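Local atomic coordinates of phosphosugar isomerase (Escherichia coli O6:H1, PDB entry 5UQI), a protein that binds arabinose-5-phosphate and, as a member of the GutQ/KpsF group of SIS-domain sugar isomerases, probably interconverts this sugar phosphate with its ketose isomer. Residues I36-S41 against D91-L96; A63-T68 against L170-L175; I141-E146 against S158-V163. All blocks are in the same frame, centred on the assembly; numbering follows the deposited sequence.

Contact 1. Residues I36-S41 against D91-L96; sequences IKVLQS and DDVVIL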
ATOM      1  N   ILE A  36      -3.885  -9.541   7.838  1.00 18.45           N
ATOM      2  CA  ILE A  36      -4.596  -9.002   8.991  1.00 19.23           C
ATOM      3  C   ILE A  36      -3.970  -9.479  10.305  1.00 18.68           C
ATOM      4  O   ILE A  36      -3.763  -8.698  11.225  1.00 18.70           O
ATOM      5  CB  ILE A  36      -6.127  -9.318   8.937  1.00 20.38           C
ATOM      6  CG1 ILE A  36      -6.820  -8.508   7.841  1.00 22.31           C
ATOM      7  CG2 ILE A  36      -6.785  -9.074  10.308  1.00 21.64           C
ATOM      8  CD1 ILE A  36      -6.909  -7.025   8.100  1.00 24.66           C
ATOM      9  N   LYS A  37      -3.712 -10.779  10.423  1.00 21.16           N
ATOM     10  CA  LYS A  37      -3.092 -11.326  11.621  1.00 22.01           C
ATOM     11  C   LYS A  37      -1.741 -10.752  11.960  1.00 21.55           C
ATOM     12  O   LYS A  37      -1.497 -10.440  13.102  1.00 22.23           O
ATOM     13  CB  LYS A  37      -3.020 -12.848  11.495  1.00 22.88           C
ATOM     14  CG  LYS A  37      -4.410 -13.452  11.388  1.00 29.20           C
ATOM     15  CD  LYS A  37      -4.344 -14.961  11.194  1.00 32.02           C
ATOM     16  CE  LYS A  37      -5.723 -15.507  10.888  1.00 37.14           C
ATOM     17  NZ  LYS A  37      -5.599 -16.958  10.579  1.00 42.35           N
ATOM     18  N   VAL A  38      -0.874 -10.581  10.960  1.00 19.68           N
ATOM     19  CA  VAL A  38       0.463  -9.974  11.171  1.00 19.46           C
ATOM     20  C   VAL A  38       0.273  -8.553  11.663  1.00 18.77           C
ATOM     21  O   VAL A  38       0.901  -8.150  12.633  1.00 19.37           O
ATOM     22  CB  VAL A  38       1.331  -9.932   9.910  1.00 20.54           C
ATOM     23  CG1 VAL A  38       2.596  -9.097  10.128  1.00 22.27           C
ATOM     24  CG2 VAL A  38       1.716 -11.345   9.440  1.00 21.71           C
ATOM     25  N   LEU A  39      -0.600  -7.794  10.981  1.00 18.90           N
ATOM     26  CA  LEU A  39      -0.853  -6.412  11.441  1.00 18.76           C
ATOM     27  C   LEU A  39      -1.433  -6.298  12.849  1.00 19.35           C
ATOM     28  O   LEU A  39      -1.061  -5.412  13.621  1.00 21.72           O
ATOM     29  CB  LEU A  39      -1.625  -5.573  10.414  1.00 16.15           C
ATOM     30  CG  LEU A  39      -0.864  -5.478   9.075  1.00 17.87           C
ATOM     31  CD1 LEU A  39      -1.800  -4.869   8.010  1.00 18.78           C
ATOM     32  CD2 LEU A  39       0.424  -4.600   9.145  1.00 18.78           C
ATOM     33  N   GLN A  40      -2.293  -7.260  13.214  1.00 19.68           N
ATOM     34  CA  GLN A  40      -2.864  -7.256  14.563  1.00 22.44           C
ATOM     35  C   GLN A  40      -1.826  -7.516  15.647  1.00 21.97           C
ATOM     36  O   GLN A  40      -2.013  -7.099  16.797  1.00 24.97           O
ATOM     37  CB  GLN A  40      -3.944  -8.338  14.635  1.00 19.73           C
ATOM     38  CG  GLN A  40      -5.244  -7.895  13.970  1.00 23.15           C
ATOM     39  CD  GLN A  40      -6.342  -8.938  14.085  1.00 26.18           C
ATOM     40  OE1 GLN A  40      -6.096 -10.124  13.925  1.00 27.59           O
ATOM     41  NE2 GLN A  40      -7.564  -8.480  14.295  1.00 31.81           N
ATOM     42  N   SER A  41      -0.764  -8.225  15.266  1.00 22.20           N
ATOM     43  CA  SER A  41       0.311  -8.628  16.153  1.00 23.25           C
ATOM     44  C   SER A  41       1.302  -7.507  16.363  1.00 24.23           C
ATOM     45  O   SER A  41       2.110  -7.557  17.312  1.00 24.72           O
ATOM     46  CB  SER A  41       1.026  -9.889  15.617  1.00 24.40           C
ATOM     47  OG  SER A  41       1.984  -9.597  14.587  1.00 32.30           O
ATOM     48  N   ASP A  91      10.081  -3.267  17.134  1.00 23.10           N
ATOM     49  CA  ASP A  91       8.683  -3.758  17.122  1.00 22.55           C
ATOM     50  C   ASP A  91       7.870  -3.295  15.894  1.00 18.93           C
ATOM     51  O   ASP A  91       6.715  -3.724  15.721  1.00 20.67           O
ATOM     52  CB  ASP A  91       7.923  -3.264  18.356  1.00 24.49           C
ATOM     53  CG  ASP A  91       8.473  -3.849  19.679  1.00 34.14           C
ATOM     54  OD1 ASP A  91       8.839  -5.033  19.698  1.00 34.68           O
ATOM     55  OD2 ASP A  91       8.518  -3.099  20.671  1.00 41.56           O
ATOM     56  N   ASP A  92       8.453  -2.413  15.061  1.00 16.08           N
ATOM     57  CA  ASP A  92       7.667  -1.900  13.932  1.00 16.33           C
ATOM     58  C   ASP A  92       7.572  -2.915  12.832  1.00 16.21           C
ATOM     59  O   ASP A  92       8.462  -3.763  12.683  1.00 15.93           O
ATOM     60  CB  ASP A  92       8.335  -0.647  13.364  1.00 14.88           C
ATOM     61  CG  ASP A  92       8.364   0.539  14.368  1.00 16.44           C
ATOM     62  OD1 ASP A  92       7.587   0.582  15.363  1.00 17.49           O
ATOM     63  OD2 ASP A  92       9.270   1.407  14.233  1.00 15.90           O
ATOM     64  N   VAL A  93       6.458  -2.887  12.109  1.00 13.01           N
ATOM     65  CA  VAL A  93       6.252  -3.772  10.955  1.00 13.88           C
ATOM     66  C   VAL A  93       6.307  -2.881   9.750  1.00 15.36           C
ATOM     67  O   VAL A  93       5.693  -1.810   9.812  1.00 16.49           O
ATOM     68  CB  VAL A  93       4.902  -4.518  11.044  1.00 14.94           C
ATOM     69  CG1 VAL A  93       4.521  -5.233   9.737  1.00 16.78           C
ATOM     70  CG2 VAL A  93       4.957  -5.430  12.289  1.00 18.73           C
ATOM     71  N   VAL A  94       6.949  -3.320   8.672  1.00 13.26           N
ATOM     72  CA  VAL A  94       7.212  -2.466   7.482  1.00 13.35           C
ATOM     73  C   VAL A  94       6.391  -2.991   6.326  1.00 14.26           C
ATOM     74  O   VAL A  94       6.439  -4.212   6.004  1.00 15.95           O
ATOM     75  CB  VAL A  94       8.734  -2.423   7.154  1.00 13.88           C
ATOM     76  CG1 VAL A  94       8.985  -1.560   5.935  1.00 14.00           C
ATOM     77  CG2 VAL A  94       9.543  -1.912   8.323  1.00 14.05           C
ATOM     78  N   ILE A  95       5.634  -2.094   5.655  1.00 12.72           N
ATOM     79  CA  ILE A  95       4.960  -2.459   4.430  1.00 12.81           C
ATOM     80  C   ILE A  95       5.640  -1.688   3.323  1.00 13.74           C
ATOM     81  O   ILE A  95       5.633  -0.447   3.331  1.00 14.45           O
ATOM     82  CB  ILE A  95       3.448  -2.097   4.448  1.00 13.53           C
ATOM     83  CG1 ILE A  95       2.724  -2.894   5.565  1.00 14.01           C
ATOM     84  CG2 ILE A  95       2.822  -2.316   3.108  1.00 14.57           C
ATOM     85  CD1 ILE A  95       1.226  -2.564   5.737  1.00 15.04           C
ATOM     86  N   LEU A  96       6.226  -2.378   2.365  1.00 11.82           N
ATOM     87  CA  LEU A  96       6.872  -1.700   1.250  1.00 12.71           C
ATOM     88  C   LEU A  96       5.984  -1.824   0.016  1.00 13.50           C
ATOM     89  O   LEU A  96       5.563  -2.923  -0.374  1.00 14.23           O
ATOM     90  CB  LEU A  96       8.223  -2.352   0.917  1.00 12.82           C
ATOM     91  CG  LEU A  96       9.192  -2.269   2.104  1.00 14.67           C
ATOM     92  CD1 LEU A  96       9.323  -3.629   2.846  1.00 18.13           C
ATOM     93  CD2 LEU A  96      10.561  -1.739   1.685  1.00 15.83           C
TER

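Contact 2. Residues A63-T68 against L170-L175; sequences ATFAST and LALSEL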
ATOM      1  N   ALA A  63      -1.707   7.459   6.837  1.00 11.65           N
ATOM      2  CA  ALA A  63      -2.579   8.391   7.522  1.00 12.57           C
ATOM      3  C   ALA A  63      -3.930   7.717   7.836  1.00 13.06           C
ATOM      4  O   ALA A  63      -4.457   7.897   8.923  1.00 13.66           O
ATOM      5  CB  ALA A  63      -2.753   9.658   6.661  1.00 12.81           C
ATOM      6  N   THR A  64      -4.429   6.915   6.898  1.00 12.91           N
ATOM      7  CA  THR A  64      -5.746   6.225   7.096  1.00 12.97           C
ATOM      8  C   THR A  64      -5.617   5.159   8.202  1.00 13.17           C
ATOM      9  O   THR A  64      -6.495   5.055   9.066  1.00 14.86           O
ATOM     10  CB  THR A  64      -6.174   5.654   5.750  1.00 14.68           C
ATOM     11  OG1 THR A  64      -6.703   6.813   5.037  1.00 18.49           O
ATOM     12  CG2 THR A  64      -7.359   4.724   5.920  1.00 16.52           C
ATOM     13  N   PHE A  65      -4.500   4.414   8.213  1.00 13.83           N
ATOM     14  CA  PHE A  65      -4.312   3.453   9.308  1.00 13.71           C
ATOM     15  C   PHE A  65      -4.327   4.199  10.621  1.00 14.63           C
ATOM     16  O   PHE A  65      -5.042   3.814  11.563  1.00 13.94           O
ATOM     17  CB  PHE A  65      -2.917   2.731   9.162  1.00 13.48           C
ATOM     18  CG  PHE A  65      -2.973   1.451   8.356  1.00 13.80           C
ATOM     19  CD1 PHE A  65      -3.580   1.360   7.064  1.00 13.58           C
ATOM     20  CD2 PHE A  65      -2.306   0.365   8.868  1.00 18.49           C
ATOM     21  CE1 PHE A  65      -3.637   0.123   6.390  1.00 15.62           C
ATOM     22  CE2 PHE A  65      -2.320  -0.850   8.164  1.00 18.08           C
ATOM     23  CZ  PHE A  65      -2.975  -0.955   6.951  1.00 17.04           C
ATOM     24  N   ALA A  66      -3.564   5.301  10.724  1.00 13.18           N
ATOM     25  CA  ALA A  66      -3.460   6.004  12.000  1.00 13.18           C
ATOM     26  C   ALA A  66      -4.805   6.572  12.461  1.00 13.25           C
ATOM     27  O   ALA A  66      -5.153   6.500  13.684  1.00 14.13           O
ATOM     28  CB  ALA A  66      -2.466   7.149  11.873  1.00 14.16           C
ATOM     29  N   SER A  67      -5.532   7.136  11.525  1.00 13.23           N
ATOM     30  CA  SER A  67      -6.811   7.844  11.830  1.00 14.57           C
ATOM     31  C   SER A  67      -7.876   6.857  12.229  1.00 17.58           C
ATOM     32  O   SER A  67      -8.848   7.304  12.857  1.00 19.52           O
ATOM     33  CB  SER A  67      -7.273   8.654  10.640  1.00 17.69           C
ATOM     34  OG  SER A  67      -7.567   7.867   9.567  1.00 23.47           O
ATOM     35  N   THR A  68      -7.677   5.590  11.916  1.00 14.40           N
ATOM     36  CA  THR A  68      -8.683   4.548  12.239  1.00 14.29           C
ATOM     37  C   THR A  68      -8.160   3.596  13.295  1.00 14.17           C
ATOM     38  O   THR A  68      -8.784   2.535  13.475  1.00 15.68           O
ATOM     39  CB  THR A  68      -9.118   3.800  11.002  1.00 15.77           C
ATOM     40  OG1 THR A  68      -7.999   3.129  10.414  1.00 15.26           O
ATOM     41  CG2 THR A  68      -9.731   4.737   9.926  1.00 19.31           C
ATOM     42  N   LEU A 170      -9.703  -0.407   7.404  1.00 15.54           N
ATOM     43  CA  LEU A 170     -11.066  -0.426   7.992  1.00 15.20           C
ATOM     44  C   LEU A 170     -11.378  -1.763   8.652  1.00 17.35           C
ATOM     45  O   LEU A 170     -12.049  -1.754   9.704  1.00 18.28           O
ATOM     46  CB  LEU A 170     -12.123  -0.043   6.963  1.00 16.61           C
ATOM     47  CG  LEU A 170     -12.009   1.441   6.530  1.00 21.06           C
ATOM     48  CD1 LEU A 170     -12.925   1.736   5.329  1.00 20.77           C
ATOM     49  CD2 LEU A 170     -12.209   2.442   7.653  1.00 22.29           C
ATOM     50  N   ALA A 171     -10.858  -2.873   8.103  1.00 17.70           N
ATOM     51  CA  ALA A 171     -11.090  -4.185   8.747  1.00 18.20           C
ATOM     52  C   ALA A 171     -10.338  -4.243  10.069  1.00 18.81           C
ATOM     53  O   ALA A 171     -10.896  -4.627  11.069  1.00 20.11           O
ATOM     54  CB  ALA A 171     -10.617  -5.282   7.828  1.00 18.45           C
ATOM     55  N   LEU A 172      -9.071  -3.756  10.124  1.00 17.52           N
ATOM     56  CA  LEU A 172      -8.341  -3.745  11.400  1.00 17.38           C
ATOM     57  C   LEU A 172      -9.104  -2.864  12.420  1.00 17.97           C
ATOM     58  O   LEU A 172      -9.178  -3.219  13.595  1.00 19.37           O
ATOM     59  CB  LEU A 172      -6.890  -3.195  11.241  1.00 16.60           C
ATOM     60  CG  LEU A 172      -5.959  -4.085  10.446  1.00 17.66           C
ATOM     61  CD1 LEU A 172      -4.740  -3.233  10.067  1.00 18.15           C
ATOM     62  CD2 LEU A 172      -5.552  -5.261  11.327  1.00 18.29           C
ATOM     63  N   SER A 173      -9.640  -1.727  11.949  1.00 15.47           N
ATOM     64  CA  SER A 173     -10.305  -0.758  12.811  1.00 17.73           C
ATOM     65  C   SER A 173     -11.557  -1.415  13.430  1.00 19.20           C
ATOM     66  O   SER A 173     -11.742  -1.339  14.664  1.00 17.83           O
ATOM     67  CB  SER A 173     -10.687   0.470  11.966  1.00 16.41           C
ATOM     68  OG  SER A 173     -11.167   1.517  12.821  1.00 18.24           O
ATOM     69  N   GLU A 174     -12.346  -2.088  12.590  1.00 19.48           N
ATOM     70  CA  GLU A 174     -13.576  -2.789  13.069  1.00 21.54           C
ATOM     71  C   GLU A 174     -13.197  -3.893  14.014  1.00 23.83           C
ATOM     72  O   GLU A 174     -13.790  -4.019  15.087  1.00 25.08           O
ATOM     73  CB  GLU A 174     -14.403  -3.283  11.893  1.00 24.99           C
ATOM     74  CG  GLU A 174     -15.639  -4.097  12.285  1.00 31.50           C
ATOM     75  CD  GLU A 174     -16.690  -4.116  11.192  1.00 38.06           C
ATOM     76  OE1 GLU A 174     -16.821  -3.119  10.426  1.00 51.23           O
ATOM     77  OE2 GLU A 174     -17.402  -5.143  11.109  1.00 44.91           O
ATOM     78  N   LEU A 175     -12.190  -4.694  13.657  1.00 23.32           N
ATOM     79  CA  LEU A 175     -11.733  -5.820  14.516  1.00 22.40           C
ATOM     80  C   LEU A 175     -11.234  -5.394  15.893  1.00 23.86           C
ATOM     81  O   LEU A 175     -11.476  -6.120  16.871  1.00 27.26           O
ATOM     82  CB  LEU A 175     -10.699  -6.684  13.776  1.00 23.14           C
ATOM     83  CG  LEU A 175     -11.281  -7.374  12.525  1.00 26.99           C
ATOM     84  CD1 LEU A 175     -10.151  -7.927  11.665  1.00 26.34           C
ATOM     85  CD2 LEU A 175     -12.219  -8.522  12.957  1.00 29.50           C
TER

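Contact 3. Residues I141-E146 against S158-V163; sequences IPVKSE and STVVLV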
ATOM      1  N   ILE A 141      -1.138  -7.874  -5.465  1.00 22.71           N
ATOM      2  CA  ILE A 141      -2.288  -7.052  -5.844  1.00 26.02           C
ATOM      3  C   ILE A 141      -2.182  -6.943  -7.362  1.00 29.05           C
ATOM      4  O   ILE A 141      -1.509  -6.046  -7.872  1.00 30.09           O
ATOM      5  CB  ILE A 141      -2.223  -5.663  -5.193  1.00 25.18           C
ATOM      6  CG1 ILE A 141      -2.139  -5.829  -3.651  1.00 26.41           C
ATOM      7  CG2 ILE A 141      -3.455  -4.843  -5.658  1.00 26.31           C
ATOM      8  CD1 ILE A 141      -2.023  -4.551  -2.849  1.00 30.02           C
ATOM      9  N   PRO A 142      -2.859  -7.860  -8.082  1.00 32.41           N
ATOM     10  CA  PRO A 142      -2.683  -7.951  -9.524  1.00 37.76           C
ATOM     11  C   PRO A 142      -3.299  -6.722 -10.234  1.00 31.92           C
ATOM     12  O   PRO A 142      -4.417  -6.282  -9.900  1.00 35.21           O
ATOM     13  CB  PRO A 142      -3.423  -9.255  -9.878  1.00 37.50           C
ATOM     14  CG  PRO A 142      -4.507  -9.346  -8.855  1.00 37.47           C
ATOM     15  CD  PRO A 142      -3.998  -8.677  -7.604  1.00 32.98           C
ATOM     16  N   VAL A 143      -2.528  -6.149 -11.146  1.00 33.69           N
ATOM     17  CA  VAL A 143      -2.982  -5.045 -11.973  1.00 34.91           C
ATOM     18  C   VAL A 143      -2.527  -5.351 -13.395  1.00 38.31           C
ATOM     19  O   VAL A 143      -1.331  -5.353 -13.679  1.00 42.53           O
ATOM     20  CB  VAL A 143      -2.409  -3.680 -11.499  1.00 39.86           C
ATOM     21  CG1 VAL A 143      -2.929  -2.544 -12.397  1.00 39.63           C
ATOM     22  CG2 VAL A 143      -2.716  -3.419 -10.007  1.00 37.35           C
ATOM     23  N   LYS A 144      -3.504  -5.609 -14.253  1.00 36.33           N
ATOM     24  CA  LYS A 144      -3.336  -5.995 -15.667  1.00 46.19           C
ATOM     25  C   LYS A 144      -2.637  -4.952 -16.542  1.00 45.72           C
ATOM     26  O   LYS A 144      -1.709  -5.270 -17.312  1.00 44.37           O
ATOM     27  CB  LYS A 144      -4.728  -6.335 -16.276  1.00 50.10           C
ATOM     28  CG  LYS A 144      -5.972  -5.693 -15.589  1.00 62.19           C
ATOM     29  CD  LYS A 144      -6.312  -4.228 -15.989  1.00 63.27           C
ATOM     30  CE  LYS A 144      -7.742  -3.801 -15.608  1.00 60.69           C
ATOM     31  NZ  LYS A 144      -8.175  -2.423 -16.038  1.00 56.10           N
ATOM     32  N   SER A 145      -3.119  -3.714 -16.437  1.00 39.89           N
ATOM     33  CA  SER A 145      -2.738  -2.604 -17.303  1.00 38.49           C
ATOM     34  C   SER A 145      -2.970  -1.307 -16.528  1.00 39.17           C
ATOM     35  O   SER A 145      -3.659  -1.300 -15.500  1.00 43.12           O
ATOM     36  CB  SER A 145      -3.647  -2.579 -18.535  1.00 42.80           C
ATOM     37  OG  SER A 145      -3.102  -1.726 -19.538  1.00 54.26           O
ATOM     38  N   GLU A 146      -2.423  -0.217 -17.039  1.00 35.94           N
ATOM     39  CA  GLU A 146      -2.829   1.123 -16.563  1.00 34.98           C
ATOM     40  C   GLU A 146      -3.966   1.661 -17.415  1.00 37.60           C
ATOM     41  O   GLU A 146      -4.361   1.006 -18.379  1.00 34.54           O
ATOM     42  CB  GLU A 146      -1.646   2.087 -16.521  1.00 35.49           C
ATOM     43  CG  GLU A 146      -0.529   1.639 -15.572  1.00 28.86           C
ATOM     44  CD  GLU A 146      -0.860   1.650 -14.074  1.00 29.64           C
ATOM     45  OE1 GLU A 146      -2.031   1.949 -13.646  1.00 28.20           O
ATOM     46  OE2 GLU A 146       0.091   1.335 -13.320  1.00 28.07           O
ATOM     47  N   SER A 158      -2.243   2.568  -8.760  1.00 21.12           N
ATOM     48  CA  SER A 158      -2.263   3.394  -7.548  1.00 19.29           C
ATOM     49  C   SER A 158      -3.656   3.380  -6.938  1.00 19.27           C
ATOM     50  O   SER A 158      -3.791   3.341  -5.700  1.00 18.71           O
ATOM     51  CB  SER A 158      -1.757   4.832  -7.903  1.00 22.10           C
ATOM     52  OG  SER A 158      -2.406   5.264  -9.135  1.00 27.17           O
ATOM     53  N   THR A 159      -4.690   3.397  -7.765  1.00 17.58           N
ATOM     54  CA  THR A 159      -6.036   3.362  -7.227  1.00 16.19           C
ATOM     55  C   THR A 159      -6.333   2.006  -6.621  1.00 17.46           C
ATOM     56  O   THR A 159      -6.917   1.982  -5.572  1.00 16.70           O
ATOM     57  CB  THR A 159      -7.107   3.700  -8.302  1.00 20.06           C
ATOM     58  OG1 THR A 159      -6.912   5.098  -8.629  1.00 23.02           O
ATOM     59  CG2 THR A 159      -8.568   3.459  -7.812  1.00 21.63           C
ATOM     60  N   VAL A 160      -5.914   0.890  -7.261  1.00 16.67           N
ATOM     61  CA  VAL A 160      -6.221  -0.403  -6.670  1.00 18.39           C
ATOM     62  C   VAL A 160      -5.558  -0.577  -5.290  1.00 15.48           C
ATOM     63  O   VAL A 160      -6.162  -1.119  -4.332  1.00 16.25           O
ATOM     64  CB  VAL A 160      -5.748  -1.532  -7.615  1.00 21.98           C
ATOM     65  CG1 VAL A 160      -5.942  -2.850  -6.940  1.00 26.60           C
ATOM     66  CG2 VAL A 160      -6.618  -1.502  -8.875  1.00 24.99           C
ATOM     67  N   VAL A 161      -4.275  -0.198  -5.187  1.00 16.50           N
ATOM     68  CA  VAL A 161      -3.560  -0.299  -3.930  1.00 15.50           C
ATOM     69  C   VAL A 161      -4.242   0.588  -2.850  1.00 14.95           C
ATOM     70  O   VAL A 161      -4.349   0.167  -1.685  1.00 15.96           O
ATOM     71  CB  VAL A 161      -2.076   0.088  -4.090  1.00 17.60           C
ATOM     72  CG1 VAL A 161      -1.404  -0.033  -2.735  1.00 22.38           C
ATOM     73  CG2 VAL A 161      -1.459  -0.937  -4.997  1.00 22.41           C
ATOM     74  N   LEU A 162      -4.735   1.759  -3.262  1.00 13.80           N
ATOM     75  CA  LEU A 162      -5.432   2.602  -2.268  1.00 14.88           C
ATOM     76  C   LEU A 162      -6.694   1.918  -1.760  1.00 15.49           C
ATOM     77  O   LEU A 162      -6.940   1.896  -0.561  1.00 14.62           O
ATOM     78  CB  LEU A 162      -5.816   3.960  -2.913  1.00 14.84           C
ATOM     79  CG  LEU A 162      -6.662   4.905  -2.037  1.00 14.76           C
ATOM     80  CD1 LEU A 162      -5.918   5.304  -0.768  1.00 18.55           C
ATOM     81  CD2 LEU A 162      -6.965   6.138  -2.874  1.00 18.56           C
ATOM     82  N   VAL A 163      -7.472   1.340  -2.679  1.00 14.65           N
ATOM     83  CA  VAL A 163      -8.714   0.684  -2.242  1.00 15.54           C
ATOM     84  C   VAL A 163      -8.431  -0.526  -1.351  1.00 15.38           C
ATOM     85  O   VAL A 163      -9.046  -0.682  -0.284  1.00 16.49           O
ATOM     86  CB  VAL A 163      -9.540   0.276  -3.482  1.00 14.58           C
ATOM     87  CG1 VAL A 163     -10.771  -0.524  -3.083  1.00 18.35           C
ATOM     88  CG2 VAL A 163     -10.004   1.540  -4.209  1.00 17.85           C
TER

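Contact 1. Residues I36-S41 against D91-L96
Leu39 reaches from helix 32-41 onto strand 93-97, and its side chain is the helix's main contribution to the joint. CB leaves the helix beside the strand rather than straight at it. CG stands anti to the carbonyl carbon (chi1 -59°), a turn that swings the branch inward over the sheet. CD2 makes the closer approaches, with CD1 a little further off, 4.4 Å from Ile95 CD1. CD2 lies 4.1 Å from Ile95 CD1, where the side chains meet at about a right angle, and 4.2 Å from Val93 CG1. From the preceding residue, Val38 CG1 comes to the same methyl, Val93 CG1, at 4.3 Å. No hydrogen bond crosses, so methyl packing alone joins the pieces. The polar contact is local to residues 36-41: Ser41 OG gives its proton to Val38 O at 2.7 Å. Ile121 of the next strand touches both Leu39 and Val93, and Val46 on the other flank touches Leu39 and Ile95. The N-to-C directions of segments 36-41 and 93-96 make 138°, with their axes 9.9 Å apart at closest approach, a helix laid on the face of a parallel sheet as in the alpha/beta sandwich of the SIS domain.

Contact 2. Residues A63-T68 against L170-L175
Two first torsions arrange the polar groups where Thr68 meets Ser173: one aims the hydroxyl that crosses, the other ties the threonine to its own helix. In Ser173 the hydroxyl stands anti to its own backbone nitrogen (chi1 -172°), which turns OG outward from helix 156-175 toward the end of helix 52-67. In Thr68, chi1 of 62° places OG1 between the backbone nitrogen and the carbonyl carbon, back toward its own helix, where it donates to Thr64 O at 2.8 Å. The threonine is tethered to the last turn through its side chain, while its carbonyl is offered across the gap. Ser173 OG donates to Thr68 O at 2.7 Å, lying in the carbonyl plane on a lone pair, with a C=O...O angle of 137°. This bond gives a partner to a carbonyl just past the helix end, on a residue that has already left helical backbone angles, and the same approach lays Thr68 CB 3.6 Å from Ser173 OG.

Apolar groups flank the bond. Thr68 CG2 meets Leu170 CD2 at 4.1 Å, the two side chains crossing at about a right angle, and Leu170 lies at the exposed border. Deeper in, Leu172 CD1 approaches Phe65 CE2 at 3.9 Å, obliquely to the ring.

The Phe65 ring also packs edge-to-face with Phe48 of strand 46-50 and touches Val168 and Ala169, about one turn before Leu172. Leu172 in turn reaches Ile36 and Gln40, so that helix 156-175 lies between helix 52-67 and helix 32-41, all against the central parallel sheet.

Contact 3. Residues I141-E146 against S158-V163
Ile141 overlaps Val160 of helix 156-175: its CG2 methyl sits only 3.4 Å from Val160 CG1, tighter than the usual separation of two carbons, and the two side chains lie alongside one another, pointing opposite ways. Both methyls stand anti to their own backbone nitrogens, and both CB atoms point across the gap, so these branches meet directly. The other arm of Ile141 is extended (chi2 178°) and carries CD1 out toward Val161 CG2, 4.2 Å away. One isoleucine thus spans two successive helical residues. Two residues further along the loop, Val143 comes in on Val160 as well, its CG2 lying 4.3 Å from Val160 CB.

The chain here has just left strand 137-140, an outermost strand of the parallel sheet, and is travelling toward helix 156-175, which then folds back over the loop it came from. This is the return from strand to helix of an alpha/beta fold, built around the last strand of the SIS domain. The helix side of the contact is near the ligand: the Val161 side chain is about 8 Å from the bound arabinose-5-phosphate, whose pocket includes Pro154 from the connection between the two segments.

No hydrogen bond joins the segments themselves. Further along, the chain is held differently, through the Glu146 carboxylate: OE1 accepts from the backbone N of Ser155, and OE2 is hydrogen-bonded to the hydroxyl of Ser157, one just before the helix and one in its first turn. Within the loop, Ser145 OG donates to Glu146 O at 3.2 Å, in the carbonyl plane and on a lone pair. Ala20 and Val24 of helix 3-25 close over Val160, while Phe123 of strand 120-124 touches both Ile141 and Val161.

All three contacts are largely buried, yet they differ in chemistry. Contacts 1 and 3 cross by aliphatic packing alone, the first on a central strand of the sheet and the other beside the outermost strand 137-140; contact 2, at the end of a helix and with an exposed leucine at its border, adds a hydrogen bond to a main-chain carbonyl. Contacts 2 and 3 share helix 156-175, taking its late and early turns, with centres about 20 Å apart. Contact 1 meets contact 2 directly, Gln40 CG lying 3.7 Å from Leu172 CD2. Contacts 1 and 3 fall on opposite sides of the chain's centre without touching.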